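Local coordinates for protein 6-aminohexanoate-dimer hydrolase (Bacillus anthracis, PDB 4GB7) that probably hydrolyses the amide bond of 6-aminohexanoate dimers, as a putative serine hydrolase of the beta-lactamase family, at residues A[45-50]-A[215-220]; A[65-70]-A[293-298]; A[175-180]-A[190-195]; A[283-288]-A[307-312]. All blocks are in the same frame, centred on the assembly; numbering follows the deposited sequence.

How the contacts relate
Contacts 1 and 2 share a border: Arg220 NH1 of contact 1 makes a salt bridge with Glu293 OE1 of contact 2 at 2.9 Å, and their centres lie about 17 Å apart. Contact 2 also runs into contact 4, because strands 66-69 and 287-290 are sheet neighbours; Val69 N probably bonds Ala287 O at 2.8 Å. Contact 3 stands apart, its centre about 33 Å from that of contact 4, on the opposite side of the chain's centre. The family suggests an SxxK active site, probably at Ser140, Lys143 and Tyr249. Contact 3 comes near it in sequence: its Tyr194 hydroxyl bonds Asn250, the residue after Tyr249.

Contact 1. Residues A[45-50]-A[215-220]; sequences KNWLDD and SNILPR
Lys45 meets the other loop through its backbone and CB: Pro219 sets CG 3.8 Å from Lys45 CA, while the rest of the lysine side chain bends off elsewhere. A type I turn from Asn46 to Asp49 follows, closed by Asp49 N on Asn46 O, and it carries Trp47 and Leu48 toward 215-220. Trp47 does most of the work. Its CG sits between the backbone N and the carbonyl carbon (chi1 69°), which sets where the ring starts. Trp47 NE1 lies 2.8 Å from Ile217 O. That hydrogen bond is weak, because the N-H points well off the oxygen, with an angle of 127°. At the six-membered end of the indole, CZ2 packs on Ile217 CD1 at 3.8 Å, and Leu218 CD2 comes within 3.7 Å of NE1 as the two side chains cross at about a right angle. The 215-220 loop leaves helix 206-214 through a Schellman motif, in which Asn216 takes positive phi before Ile217 points at the indole and the end of Leu218 reaches it. Asn216 O also receives Lys44 NZ, a second tie to the N-terminal loop. Leu48, modelled in two conformers, in one of them lays CG over the indole centre, 3.3 Å above its plane. Tyr212 of helix 206-214 touches both leucines.

Contact 2. Residues A[65-70]-A[293-298]; sequences LINDVK and ETKIEQ
Asn67 and Lys295 cross obliquely, each giving the other a polar group. Bent at chi2, chi3 and chi4, the lysine chain brings NZ back to Ile66 O and Asn67 OD1. Its NZ donates to Asn67 OD1 at 2.7 Å, approaching nearly along the C=O axis (175°), and to Ile66 O at 2.9 Å, this time from above the carbonyl plane. Two oxygens, one from a side chain and one from the backbone, thus hold the ammonium.

The nitrogen end of the amide has two acceptors. Asn67 ND2 donates to Lys295 O at 3.0 Å, with that oxygen tilted from the amide plane, and to Glu297 OE2 at 2.8 Å, which lies in the plane. Asn67 and Glu297 cross at about a right angle, with amide and carboxylate planes 86° apart, so ND2 meets OE2 from above the carboxylate. With an ammonium at OD1 and two acceptors at ND2, the rotation of the amide is well defined. The Glu297 carboxylate also takes Ala270 N on OE2 and Arg262 on OE1. At the far end the contact is apolar: Leu65 CD1 rests 3.8 Å from Glu293 CA, whose carboxylate turns away to Arg220.

The whole is a loop folded back on an edge strand: 293-298 belongs to the connection between antiparallel strands 287-290 and 303-305, and it meets the start of 66-69, an outermost strand of that four-stranded sheet within the chain.

Contact 3. Residues A[175-180]-A[190-195]; sequences TPFGKA and VSVEYP
The Phe177 ring has Val192 over one face and Tyr194 at its edge. Val192 CG2 makes a CH-pi contact, 4.2 Å from the ring centroid and 20° off its normal, displaced toward the rim. Near the ring plane, Tyr194 OH touches the outer edge, 3.3 Å from Phe177 CZ, and the two aromatic side chains cross at about a right angle. The same hydroxyl is hydrogen-bonded to Asn250 OD1. On the tyrosine, Val192 CG1 lies over one face near the rim, 3.8 Å above the plane; this methyl also touches CE2 and CZ of Phe177 and so contacts both rings. Val190 CG1, anti to the backbone N (chi1 -174°), reaches Phe177 CD1 obliquely at 3.8 Å.

These side chains join the short helix 176-179 to strand 191-193, which pairs with 238-241 in a small two-stranded sheet; helix 182-186 lies on the chain between them. Phe177 is also touched by Ser253 and Thr256 of helix 251-265 and by Leu234 of helix 230-235, placing its ring among several helices. Thr175 occupies the N-cap of the short helix, its OG1 taking a weak bond from Gly178 N.

Pro176, in the first turn of this weakly bonded helix, packs CB on Val192 CG2 at 3.8 Å. Just after the helix, Ala180 CB and Val190 CG2 are pressed to 3.5 Å, closer than carbons usually come.

Contact 4. Residues A[283-288]-A[307-312]; sequences MEENAY and ARDMAR
Salt bridges dominate where Glu284 meets Arg308 and Arg312. Arg308 grips the carboxylate side-on: NE goes to OE2 at 2.8 Å and NH1 to OE1 at 3.0 Å, each on a syn lone pair, with the two flat groups only 26° apart. Arg312 arrives from another direction, its guanidinium plane 66° from the carboxylate and one face under Glu284 CG. Arg312 NH1 takes the anti lone pair of Glu284 OE2 at 2.8 Å, so that oxygen is shared by both arginines. Arg312 NH1 also makes a salt bridge with Asp309 OD1, through a poorly angled, weak hydrogen bond, which brings the aspartate into the network; the two positive charges would be expected to offset the nearness of the Glu284 and Asp309 carboxylates.

Hydrogen bonds to backbone form the second group. Asp309 receives Glu284 N on OD1 at 2.8 Å and Glu285 N on OD2 at 2.9 Å, one carboxylate oxygen for each of two successive amides. A water bridges Asp309 OD2 and Asn286 O.

Van der Waals contact comes from Met283, a selenomethionine here, which sets SE 3.3 Å from Asp309 O and 3.6 Å from Asp309 CB. The selenium is also 3.8 Å from Arg312 CD.

Arg308 NH2 also makes salt bridges with Glu132 and Glu124. Helix 307-318 turns Ala307 and Ala311 toward strands 110-117 and 387-393 of the five-stranded sheet, while its charged side holds the loop leading into strand 287-290, which lies between 66-69 and 303-305.

Contact 1. Residues A[45-50]-A[215-220]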
loop_
_atom_site.group_PDB
_atom_site.type_symbol
_atom_site.label_atom_id
_atom_site.label_comp_id
_atom_site.label_asym_id
_atom_site.label_seq_id
_atom_site.Cartn_x
_atom_site.Cartn_y
_atom_site.Cartn_z
ATOM N N LYS A 45 -0.678 3.280 22.752
ATOM C CA LYS A 45 -1.837 4.156 22.794
ATOM C C LYS A 45 -1.736 5.270 21.772
ATOM O O LYS A 45 -2.724 5.552 21.088
ATOM C CB LYS A 45 -2.078 4.733 24.213
ATOM C CG LYS A 45 -3.513 5.175 24.433
ATOM C CD LYS A 45 -3.824 5.740 25.834
ATOM C CE LYS A 45 -3.220 4.943 26.991
ATOM N NZ LYS A 45 -1.755 5.185 27.188
ATOM N N ASN A 46 -0.533 5.843 21.625
ATOM C CA ASN A 46 -0.346 7.083 20.918
ATOM C C ASN A 46 0.429 7.072 19.589
ATOM O O ASN A 46 0.551 8.122 18.970
ATOM C CB ASN A 46 0.283 8.152 21.841
ATOM C CG ASN A 46 1.781 7.929 22.114
ATOM O OD1 ASN A 46 2.449 7.104 21.467
ATOM N ND2 ASN A 46 2.313 8.671 23.086
ATOM N N TRP A 47 0.907 5.905 19.146
ATOM C CA TRP A 47 1.826 5.846 18.037
ATOM C C TRP A 47 1.256 6.373 16.738
ATOM O O TRP A 47 2.029 6.767 15.869
ATOM C CB TRP A 47 2.378 4.454 17.835
ATOM C CG TRP A 47 1.407 3.445 17.343
ATOM C CD1 TRP A 47 0.509 2.705 18.085
ATOM C CD2 TRP A 47 1.159 3.092 15.971
ATOM N NE1 TRP A 47 -0.231 1.861 17.267
ATOM C CE2 TRP A 47 0.113 2.070 15.981
ATOM C CE3 TRP A 47 1.716 3.460 14.773
ATOM C CZ2 TRP A 47 -0.343 1.489 14.825
ATOM C CZ3 TRP A 47 1.248 2.858 13.613
ATOM C CH2 TRP A 47 0.230 1.904 13.642
ATOM N N LEU A 48 -0.068 6.369 16.612
ATOM C CA LEU A 48 -0.786 6.828 15.435
ATOM C C LEU A 48 -1.136 8.295 15.450
ATOM O O LEU A 48 -1.734 8.832 14.484
ATOM C CB LEU A 48 -2.095 6.059 15.309
ATOM C CG LEU A 48 -1.920 4.624 14.902
ATOM C CD1 LEU A 48 -3.305 3.983 14.928
ATOM C CD2 LEU A 48 -1.261 4.503 13.525
ATOM N N ASP A 49 -0.783 8.968 16.527
ATOM C CA ASP A 49 -1.196 10.351 16.722
ATOM C C ASP A 49 -0.003 11.248 16.451
ATOM O O ASP A 49 1.131 10.852 16.713
ATOM C CB ASP A 49 -1.646 10.575 18.166
ATOM C CG ASP A 49 -2.878 9.823 18.538
ATOM O OD1 ASP A 49 -3.755 9.586 17.674
ATOM O OD2 ASP A 49 -2.953 9.482 19.742
ATOM N N ASP A 50 -0.279 12.459 15.970
ATOM C CA ASP A 50 0.731 13.485 15.905
ATOM C C ASP A 50 1.105 13.883 17.342
ATOM O O ASP A 50 0.211 14.081 18.171
ATOM C CB ASP A 50 0.209 14.736 15.164
ATOM C CG ASP A 50 1.318 15.723 14.868
ATOM O OD1 ASP A 50 2.227 15.397 14.058
ATOM O OD2 ASP A 50 1.274 16.856 15.426
ATOM N N SER A 215 -2.874 -7.632 16.062
ATOM C CA SER A 215 -1.433 -7.660 15.975
ATOM C C SER A 215 -0.759 -7.191 17.256
ATOM O O SER A 215 0.461 -7.078 17.290
ATOM C CB SER A 215 -0.961 -6.733 14.846
ATOM O OG SER A 215 -1.551 -7.050 13.624
ATOM N N ASN A 216 -1.557 -6.865 18.282
ATOM C CA ASN A 216 -1.047 -6.440 19.563
ATOM C C ASN A 216 -0.305 -5.104 19.527
ATOM O O ASN A 216 0.641 -4.912 20.287
ATOM C CB ASN A 216 -0.144 -7.528 20.178
ATOM C CG ASN A 216 0.065 -7.331 21.668
ATOM O OD1 ASN A 216 -0.825 -6.859 22.360
ATOM N ND2 ASN A 216 1.245 -7.692 22.163
ATOM N N ILE A 217 -0.696 -4.202 18.626
ATOM C CA ILE A 217 -0.002 -2.908 18.529
ATOM C C ILE A 217 -0.937 -1.741 18.845
ATOM O O ILE A 217 -0.562 -0.580 18.674
ATOM C CB ILE A 217 0.747 -2.709 17.176
ATOM C CG1 ILE A 217 -0.189 -2.583 15.976
ATOM C CG2 ILE A 217 1.755 -3.816 16.941
ATOM C CD1 ILE A 217 0.540 -2.199 14.684
ATOM N N LEU A 218 -2.164 -2.061 19.272
ATOM C CA LEU A 218 -3.004 -1.116 20.040
ATOM C C LEU A 218 -3.268 -1.739 21.408
ATOM O O LEU A 218 -3.104 -2.944 21.589
ATOM C CB LEU A 218 -4.314 -0.802 19.340
ATOM C CG LEU A 218 -4.201 0.105 18.108
ATOM C CD1 LEU A 218 -5.526 0.177 17.366
ATOM C CD2 LEU A 218 -3.695 1.481 18.536
ATOM N N PRO A 219 -3.671 -0.921 22.392
ATOM C CA PRO A 219 -3.772 -1.444 23.759
ATOM C C PRO A 219 -4.949 -2.401 23.924
ATOM O O PRO A 219 -6.077 -2.079 23.499
ATOM C CB PRO A 219 -4.017 -0.198 24.594
ATOM C CG PRO A 219 -3.497 0.905 23.762
ATOM C CD PRO A 219 -3.857 0.529 22.374
ATOM N N ARG A 220 -4.693 -3.546 24.552
ATOM C CA ARG A 220 -5.774 -4.480 24.842
ATOM C C ARG A 220 -6.131 -4.267 26.308
ATOM O O ARG A 220 -5.309 -4.506 27.181
ATOM C CB ARG A 220 -5.356 -5.916 24.592
ATOM C CG ARG A 220 -5.037 -6.273 23.161
ATOM C CD ARG A 220 -4.286 -7.600 23.039
ATOM N NE ARG A 220 -4.093 -8.029 21.642
ATOM C CZ ARG A 220 -3.366 -9.086 21.267
ATOM N NH1 ARG A 220 -2.755 -9.834 22.190
ATOM N NH2 ARG A 220 -3.279 -9.414 19.966
#

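Contact 2. Residues A[65-70]-A[293-298]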
loop_
_atom_site.group_PDB
_atom_site.type_symbol
_atom_site.label_atom_id
_atom_site.label_comp_id
_atom_site.label_asym_id
_atom_site.label_seq_id
_atom_site.Cartn_x
_atom_site.Cartn_y
_atom_site.Cartn_z
ATOM N N LEU A 65 7.103 -6.326 16.298
ATOM C CA LEU A 65 7.683 -7.523 15.737
ATOM C C LEU A 65 7.654 -7.461 14.209
ATOM O O LEU A 65 6.666 -7.000 13.623
ATOM C CB LEU A 65 6.867 -8.727 16.183
ATOM C CG LEU A 65 6.740 -8.987 17.708
ATOM C CD1 LEU A 65 5.891 -10.250 17.882
ATOM C CD2 LEU A 65 8.120 -9.060 18.370
ATOM N N ILE A 66 8.724 -7.963 13.580
ATOM C CA ILE A 66 8.886 -7.878 12.116
ATOM C C ILE A 66 9.438 -9.167 11.523
ATOM O O ILE A 66 10.114 -9.951 12.199
ATOM C CB ILE A 66 9.774 -6.716 11.682
ATOM C CG1 ILE A 66 11.238 -6.905 12.102
ATOM C CG2 ILE A 66 9.222 -5.404 12.212
ATOM C CD1 ILE A 66 12.232 -6.049 11.325
ATOM N N ASN A 67 9.125 -9.373 10.245
ATOM C CA ASN A 67 9.774 -10.346 9.407
ATOM C C ASN A 67 10.470 -9.608 8.294
ATOM O O ASN A 67 9.841 -8.819 7.564
ATOM C CB ASN A 67 8.768 -11.267 8.730
ATOM C CG ASN A 67 8.092 -12.194 9.672
ATOM O OD1 ASN A 67 8.482 -12.332 10.824
ATOM N ND2 ASN A 67 7.075 -12.905 9.159
ATOM N N ASP A 68 11.758 -9.858 8.162
ATOM C CA ASP A 68 12.541 -9.198 7.122
ATOM C C ASP A 68 12.153 -9.648 5.716
ATOM O O ASP A 68 11.897 -10.858 5.476
ATOM C CB ASP A 68 14.028 -9.455 7.322
ATOM C CG ASP A 68 14.627 -8.698 8.465
ATOM O OD1 ASP A 68 14.140 -7.637 8.890
ATOM O OD2 ASP A 68 15.680 -9.194 8.910
ATOM N N VAL A 69 12.181 -8.696 4.782
ATOM C CA VAL A 69 12.027 -8.944 3.341
ATOM C C VAL A 69 13.351 -8.577 2.682
ATOM O O VAL A 69 13.662 -7.422 2.479
ATOM C CB VAL A 69 10.882 -8.100 2.779
ATOM C CG1 VAL A 69 10.767 -8.232 1.258
ATOM C CG2 VAL A 69 9.600 -8.414 3.539
ATOM N N LYS A 70 14.152 -9.585 2.386
ATOM C CA LYS A 70 15.533 -9.367 1.960
ATOM C C LYS A 70 15.665 -8.916 0.514
ATOM O O LYS A 70 14.992 -9.447 -0.395
ATOM C CB LYS A 70 16.354 -10.642 2.144
ATOM C CG LYS A 70 16.617 -11.004 3.592
ATOM C CD LYS A 70 17.527 -12.208 3.733
ATOM C CE LYS A 70 16.875 -13.538 3.346
ATOM N NZ LYS A 70 17.837 -14.699 3.246
ATOM N N GLU A 293 1.744 -11.488 16.919
ATOM C CA GLU A 293 2.612 -12.157 17.884
ATOM C C GLU A 293 2.995 -13.551 17.404
ATOM O O GLU A 293 3.954 -14.137 17.916
ATOM C CB GLU A 293 1.917 -12.277 19.207
ATOM C CG GLU A 293 1.706 -10.997 19.958
ATOM C CD GLU A 293 0.662 -11.199 21.049
ATOM O OE1 GLU A 293 -0.588 -11.141 20.778
ATOM O OE2 GLU A 293 1.115 -11.447 22.187
ATOM N N THR A 294 2.248 -14.074 16.431
ATOM C CA THR A 294 2.570 -15.350 15.820
ATOM C C THR A 294 3.464 -15.266 14.585
ATOM O O THR A 294 3.711 -16.265 13.918
ATOM C CB THR A 294 1.314 -16.211 15.573
ATOM O OG1 THR A 294 0.537 -15.724 14.480
ATOM C CG2 THR A 294 0.494 -16.324 16.854
ATOM N N LYS A 295 4.018 -14.074 14.341
ATOM C CA LYS A 295 4.897 -13.800 13.195
ATOM C C LYS A 295 4.192 -13.918 11.833
ATOM O O LYS A 295 4.836 -14.069 10.763
ATOM C CB LYS A 295 6.192 -14.623 13.254
ATOM C CG LYS A 295 6.990 -14.478 14.543
ATOM C CD LYS A 295 7.300 -13.008 14.924
ATOM C CE LYS A 295 7.857 -12.064 13.811
ATOM N NZ LYS A 295 9.284 -12.398 13.438
ATOM N N ILE A 296 2.866 -13.776 11.869
ATOM C CA ILE A 296 2.086 -13.610 10.641
ATOM C C ILE A 296 2.072 -12.142 10.269
ATOM O O ILE A 296 1.675 -11.279 11.070
ATOM C CB ILE A 296 0.645 -14.145 10.795
ATOM C CG1 ILE A 296 0.637 -15.664 11.000
ATOM C CG2 ILE A 296 -0.216 -13.771 9.606
ATOM C CD1 ILE A 296 1.281 -16.484 9.916
ATOM N N GLU A 297 2.441 -11.858 9.015
ATOM C CA GLU A 297 2.573 -10.486 8.570
ATOM C C GLU A 297 1.196 -9.810 8.404
ATOM O O GLU A 297 0.235 -10.452 8.025
ATOM C CB GLU A 297 3.280 -10.391 7.209
ATOM C CG GLU A 297 4.662 -11.035 7.142
ATOM C CD GLU A 297 4.688 -12.492 6.791
ATOM O OE1 GLU A 297 3.619 -13.154 6.791
ATOM O OE2 GLU A 297 5.843 -12.985 6.606
ATOM N N GLN A 298 1.124 -8.508 8.714
ATOM C CA GLN A 298 0.019 -7.660 8.265
ATOM C C GLN A 298 0.180 -7.443 6.773
ATOM O O GLN A 298 0.794 -6.460 6.372
ATOM C CB GLN A 298 0.084 -6.266 8.914
ATOM C CG GLN A 298 -0.131 -6.263 10.389
ATOM C CD GLN A 298 0.045 -4.888 10.967
ATOM O OE1 GLN A 298 0.480 -3.961 10.275
ATOM N NE2 GLN A 298 -0.249 -4.756 12.236
#

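Contact 3. Residues A[175-180]-A[190-195]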
loop_
_atom_site.group_PDB
_atom_site.type_symbol
_atom_site.label_atom_id
_atom_site.label_comp_id
_atom_site.label_asym_id
_atom_site.label_seq_id
_atom_site.Cartn_x
_atom_site.Cartn_y
_atom_site.Cartn_z
ATOM N N THR A 175 -17.344 -19.315 6.228
ATOM C CA THR A 175 -17.283 -17.960 6.842
ATOM C C THR A 175 -17.307 -16.909 5.756
ATOM O O THR A 175 -17.105 -17.232 4.618
ATOM C CB THR A 175 -16.047 -17.761 7.742
ATOM O OG1 THR A 175 -14.864 -17.633 6.938
ATOM C CG2 THR A 175 -15.907 -18.914 8.746
ATOM N N PRO A 176 -17.524 -15.620 6.104
ATOM C CA PRO A 176 -17.657 -14.641 5.048
ATOM C C PRO A 176 -16.444 -14.501 4.097
ATOM O O PRO A 176 -16.615 -14.355 2.875
ATOM C CB PRO A 176 -17.823 -13.350 5.824
ATOM C CG PRO A 176 -18.558 -13.787 7.054
ATOM C CD PRO A 176 -17.905 -15.071 7.415
ATOM N N PHE A 177 -15.243 -14.430 4.656
ATOM C CA PHE A 177 -14.030 -14.400 3.788
ATOM C C PHE A 177 -13.800 -15.726 3.100
ATOM O O PHE A 177 -13.258 -15.756 2.005
ATOM C CB PHE A 177 -12.759 -13.957 4.525
ATOM C CG PHE A 177 -12.741 -12.493 4.864
ATOM C CD1 PHE A 177 -12.710 -11.545 3.860
ATOM C CD2 PHE A 177 -12.761 -12.077 6.180
ATOM C CE1 PHE A 177 -12.684 -10.197 4.158
ATOM C CE2 PHE A 177 -12.743 -10.736 6.486
ATOM C CZ PHE A 177 -12.731 -9.813 5.473
ATOM N N GLY A 178 -14.226 -16.814 3.722
ATOM C CA GLY A 178 -14.138 -18.127 3.104
ATOM C C GLY A 178 -14.967 -18.351 1.854
ATOM O O GLY A 178 -14.526 -19.039 0.880
ATOM N N LYS A 179 -16.159 -17.785 1.880
ATOM C CA LYS A 179 -17.148 -17.938 0.830
ATOM C C LYS A 179 -16.855 -17.076 -0.363
ATOM O O LYS A 179 -17.378 -17.318 -1.451
ATOM C CB LYS A 179 -18.559 -17.682 1.418
ATOM C CG LYS A 179 -18.971 -18.784 2.377
ATOM C CD LYS A 179 -20.178 -18.455 3.260
ATOM C CE LYS A 179 -21.515 -18.642 2.597
ATOM N NZ LYS A 179 -22.560 -18.103 3.526
ATOM N N ALA A 180 -16.043 -16.038 -0.184
ATOM C CA ALA A 180 -15.682 -15.180 -1.299
ATOM C C ALA A 180 -14.720 -15.884 -2.230
ATOM O O ALA A 180 -13.833 -16.622 -1.782
ATOM C CB ALA A 180 -15.016 -13.919 -0.779
ATOM N N VAL A 190 -15.958 -7.917 -0.892
ATOM C CA VAL A 190 -16.383 -8.693 0.265
ATOM C C VAL A 190 -16.762 -7.736 1.387
ATOM O O VAL A 190 -15.919 -6.932 1.887
ATOM C CB VAL A 190 -15.263 -9.670 0.699
ATOM C CG1 VAL A 190 -15.765 -10.563 1.801
ATOM C CG2 VAL A 190 -14.738 -10.486 -0.525
ATOM N N SER A 191 -18.043 -7.802 1.761
ATOM C CA SER A 191 -18.644 -6.819 2.682
ATOM C C SER A 191 -18.718 -7.455 4.062
ATOM O O SER A 191 -19.508 -8.405 4.298
ATOM C CB SER A 191 -20.022 -6.399 2.182
ATOM O OG SER A 191 -19.976 -5.613 0.999
ATOM N N VAL A 192 -17.922 -6.933 4.970
ATOM C CA VAL A 192 -17.734 -7.529 6.261
ATOM C C VAL A 192 -17.590 -6.454 7.329
ATOM O O VAL A 192 -16.969 -5.398 7.108
ATOM C CB VAL A 192 -16.442 -8.398 6.250
ATOM C CG1 VAL A 192 -15.807 -8.532 7.611
ATOM C CG2 VAL A 192 -16.709 -9.773 5.614
ATOM N N GLU A 193 -18.150 -6.744 8.499
ATOM C CA GLU A 193 -17.967 -5.918 9.695
ATOM C C GLU A 193 -17.386 -6.815 10.809
ATOM O O GLU A 193 -17.606 -8.060 10.816
ATOM C CB GLU A 193 -19.307 -5.256 10.126
ATOM C CG GLU A 193 -20.366 -6.246 10.649
ATOM C CD GLU A 193 -21.683 -5.621 11.162
ATOM O OE1 GLU A 193 -22.619 -6.371 11.438
ATOM O OE2 GLU A 193 -21.762 -4.390 11.277
ATOM N N TYR A 194 -16.683 -6.190 11.736
ATOM C CA TYR A 194 -16.104 -6.849 12.871
ATOM C C TYR A 194 -16.654 -6.178 14.112
ATOM O O TYR A 194 -17.047 -4.984 14.067
ATOM C CB TYR A 194 -14.565 -6.673 12.900
ATOM C CG TYR A 194 -13.841 -7.020 11.594
ATOM C CD1 TYR A 194 -13.473 -8.323 11.298
ATOM C CD2 TYR A 194 -13.529 -6.057 10.676
ATOM C CE1 TYR A 194 -12.801 -8.620 10.130
ATOM C CE2 TYR A 194 -12.856 -6.341 9.516
ATOM C CZ TYR A 194 -12.516 -7.649 9.235
ATOM O OH TYR A 194 -11.834 -7.975 8.085
ATOM N N PRO A 195 -16.634 -6.900 15.236
ATOM C CA PRO A 195 -16.881 -6.231 16.500
ATOM C C PRO A 195 -15.860 -5.139 16.753
ATOM O O PRO A 195 -14.772 -5.166 16.197
ATOM C CB PRO A 195 -16.703 -7.343 17.546
ATOM C CG PRO A 195 -16.780 -8.629 16.801
ATOM C CD PRO A 195 -16.382 -8.347 15.392
#

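Contact 4. Residues A[283-288]-A[307-312]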
loop_
_atom_site.group_PDB
_atom_site.type_symbol
_atom_site.label_atom_id
_atom_site.label_comp_id
_atom_site.label_asym_id
_atom_site.label_seq_id
_atom_site.Cartn_x
_atom_site.Cartn_y
_atom_site.Cartn_z
HETATM N N MSE A 283 16.852 -3.731 -5.753
HETATM C CA MSE A 283 16.525 -2.955 -4.522
HETATM C C MSE A 283 17.784 -2.680 -3.689
HETATM O O MSE A 283 18.648 -3.540 -3.547
HETATM C CB MSE A 283 15.607 -3.749 -3.623
HETATM C CG MSE A 283 14.265 -4.176 -4.271
HETATM SE SE MSE A 283 13.261 -2.577 -4.820
HETATM C CE MSE A 283 11.534 -3.438 -4.697
ATOM N N GLU A 284 17.856 -1.473 -3.149
ATOM C CA GLU A 284 18.981 -1.040 -2.370
ATOM C C GLU A 284 19.028 -1.578 -0.940
ATOM O O GLU A 284 20.127 -1.686 -0.366
ATOM C CB GLU A 284 18.935 0.491 -2.268
ATOM C CG GLU A 284 19.344 1.246 -3.481
ATOM C CD GLU A 284 19.163 2.734 -3.217
ATOM O OE1 GLU A 284 20.048 3.354 -2.566
ATOM O OE2 GLU A 284 18.142 3.265 -3.647
ATOM N N GLU A 285 17.838 -1.773 -0.333
ATOM C CA GLU A 285 17.722 -2.141 1.069
ATOM C C GLU A 285 16.686 -3.221 1.253
ATOM O O GLU A 285 15.811 -3.444 0.385
ATOM C CB GLU A 285 17.319 -0.929 1.948
ATOM C CG GLU A 285 18.211 0.312 1.792
ATOM C CD GLU A 285 19.631 0.193 2.298
ATOM O OE1 GLU A 285 19.874 -0.733 3.075
ATOM O OE2 GLU A 285 20.488 1.083 1.928
ATOM N N ASN A 286 16.804 -3.887 2.394
ATOM C CA ASN A 286 15.752 -4.768 2.856
ATOM C C ASN A 286 14.457 -3.980 3.079
ATOM O O ASN A 286 14.459 -2.761 3.369
ATOM C CB ASN A 286 16.139 -5.469 4.172
ATOM C CG ASN A 286 17.290 -6.450 4.023
ATOM O OD1 ASN A 286 17.589 -6.936 2.941
ATOM N ND2 ASN A 286 17.964 -6.705 5.125
ATOM N N ALA A 287 13.354 -4.686 2.988
ATOM C CA ALA A 287 12.100 -4.201 3.516
ATOM C C ALA A 287 11.765 -5.093 4.726
ATOM O O ALA A 287 12.564 -5.968 5.122
ATOM C CB ALA A 287 10.993 -4.195 2.457
ATOM N N TYR A 288 10.653 -4.828 5.358
ATOM C CA TYR A 288 10.154 -5.695 6.421
ATOM C C TYR A 288 8.659 -5.527 6.608
ATOM O O TYR A 288 8.096 -4.448 6.298
ATOM C CB TYR A 288 10.895 -5.468 7.732
ATOM C CG TYR A 288 10.779 -4.103 8.366
ATOM C CD1 TYR A 288 9.640 -3.720 9.131
ATOM C CD2 TYR A 288 11.839 -3.209 8.268
ATOM C CE1 TYR A 288 9.604 -2.449 9.743
ATOM C CE2 TYR A 288 11.796 -1.976 8.882
ATOM C CZ TYR A 288 10.674 -1.616 9.637
ATOM O OH TYR A 288 10.596 -0.398 10.291
ATOM N N ALA A 307 11.885 4.695 -0.112
ATOM C CA ALA A 307 11.165 5.376 -1.180
ATOM C C ALA A 307 11.701 5.024 -2.568
ATOM O O ALA A 307 10.902 4.785 -3.501
ATOM C CB ALA A 307 11.173 6.902 -0.991
ATOM N N ARG A 308 13.031 5.021 -2.717
ATOM C CA ARG A 308 13.611 4.632 -3.979
ATOM C C ARG A 308 13.296 3.176 -4.301
ATOM O O ARG A 308 13.112 2.857 -5.454
ATOM C CB ARG A 308 15.119 4.851 -4.017
ATOM C CG ARG A 308 15.440 6.324 -4.185
ATOM C CD ARG A 308 16.895 6.590 -4.587
ATOM N NE ARG A 308 17.825 6.055 -3.624
ATOM C CZ ARG A 308 18.306 6.685 -2.549
ATOM N NH1 ARG A 308 19.151 6.049 -1.752
ATOM N NH2 ARG A 308 17.975 7.943 -2.257
ATOM N N ASP A 309 13.256 2.325 -3.289
ATOM C CA ASP A 309 12.945 0.931 -3.554
ATOM C C ASP A 309 11.501 0.791 -4.032
ATOM O O ASP A 309 11.220 0.005 -4.947
ATOM C CB ASP A 309 13.240 0.028 -2.340
ATOM C CG ASP A 309 14.754 -0.256 -2.186
ATOM O OD1 ASP A 309 15.501 0.004 -3.173
ATOM O OD2 ASP A 309 15.194 -0.797 -1.156
HETATM N N MSE A 310 10.589 1.513 -3.426
HETATM C CA MSE A 310 9.211 1.535 -3.910
HETATM C C MSE A 310 9.133 2.079 -5.317
HETATM O O MSE A 310 8.355 1.600 -6.108
HETATM C CB MSE A 310 8.301 2.340 -3.024
HETATM C CG MSE A 310 7.979 1.670 -1.760
HETATM SE SE MSE A 310 7.080 -0.056 -2.028
HETATM C CE MSE A 310 6.117 0.292 -3.670
ATOM N N ALA A 311 9.977 3.054 -5.656
ATOM C CA ALA A 311 10.032 3.570 -7.011
ATOM C C ALA A 311 10.492 2.524 -8.029
ATOM O O ALA A 311 10.012 2.484 -9.157
ATOM C CB ALA A 311 10.924 4.781 -7.054
ATOM N N ARG A 312 11.441 1.679 -7.626
ATOM C CA ARG A 312 11.878 0.589 -8.470
ATOM C C ARG A 312 10.715 -0.338 -8.762
ATOM O O ARG A 312 10.513 -0.751 -9.911
ATOM C CB ARG A 312 12.998 -0.213 -7.809
ATOM C CG ARG A 312 14.298 0.562 -7.616
ATOM C CD ARG A 312 15.394 -0.263 -6.917
ATOM N NE ARG A 312 16.678 0.400 -7.067
ATOM C CZ ARG A 312 17.088 1.406 -6.288
ATOM N NH1 ARG A 312 16.366 1.814 -5.244
ATOM N NH2 ARG A 312 18.229 2.014 -6.571
HETATM O O HOH W 1 13.453 -0.954 1.064
#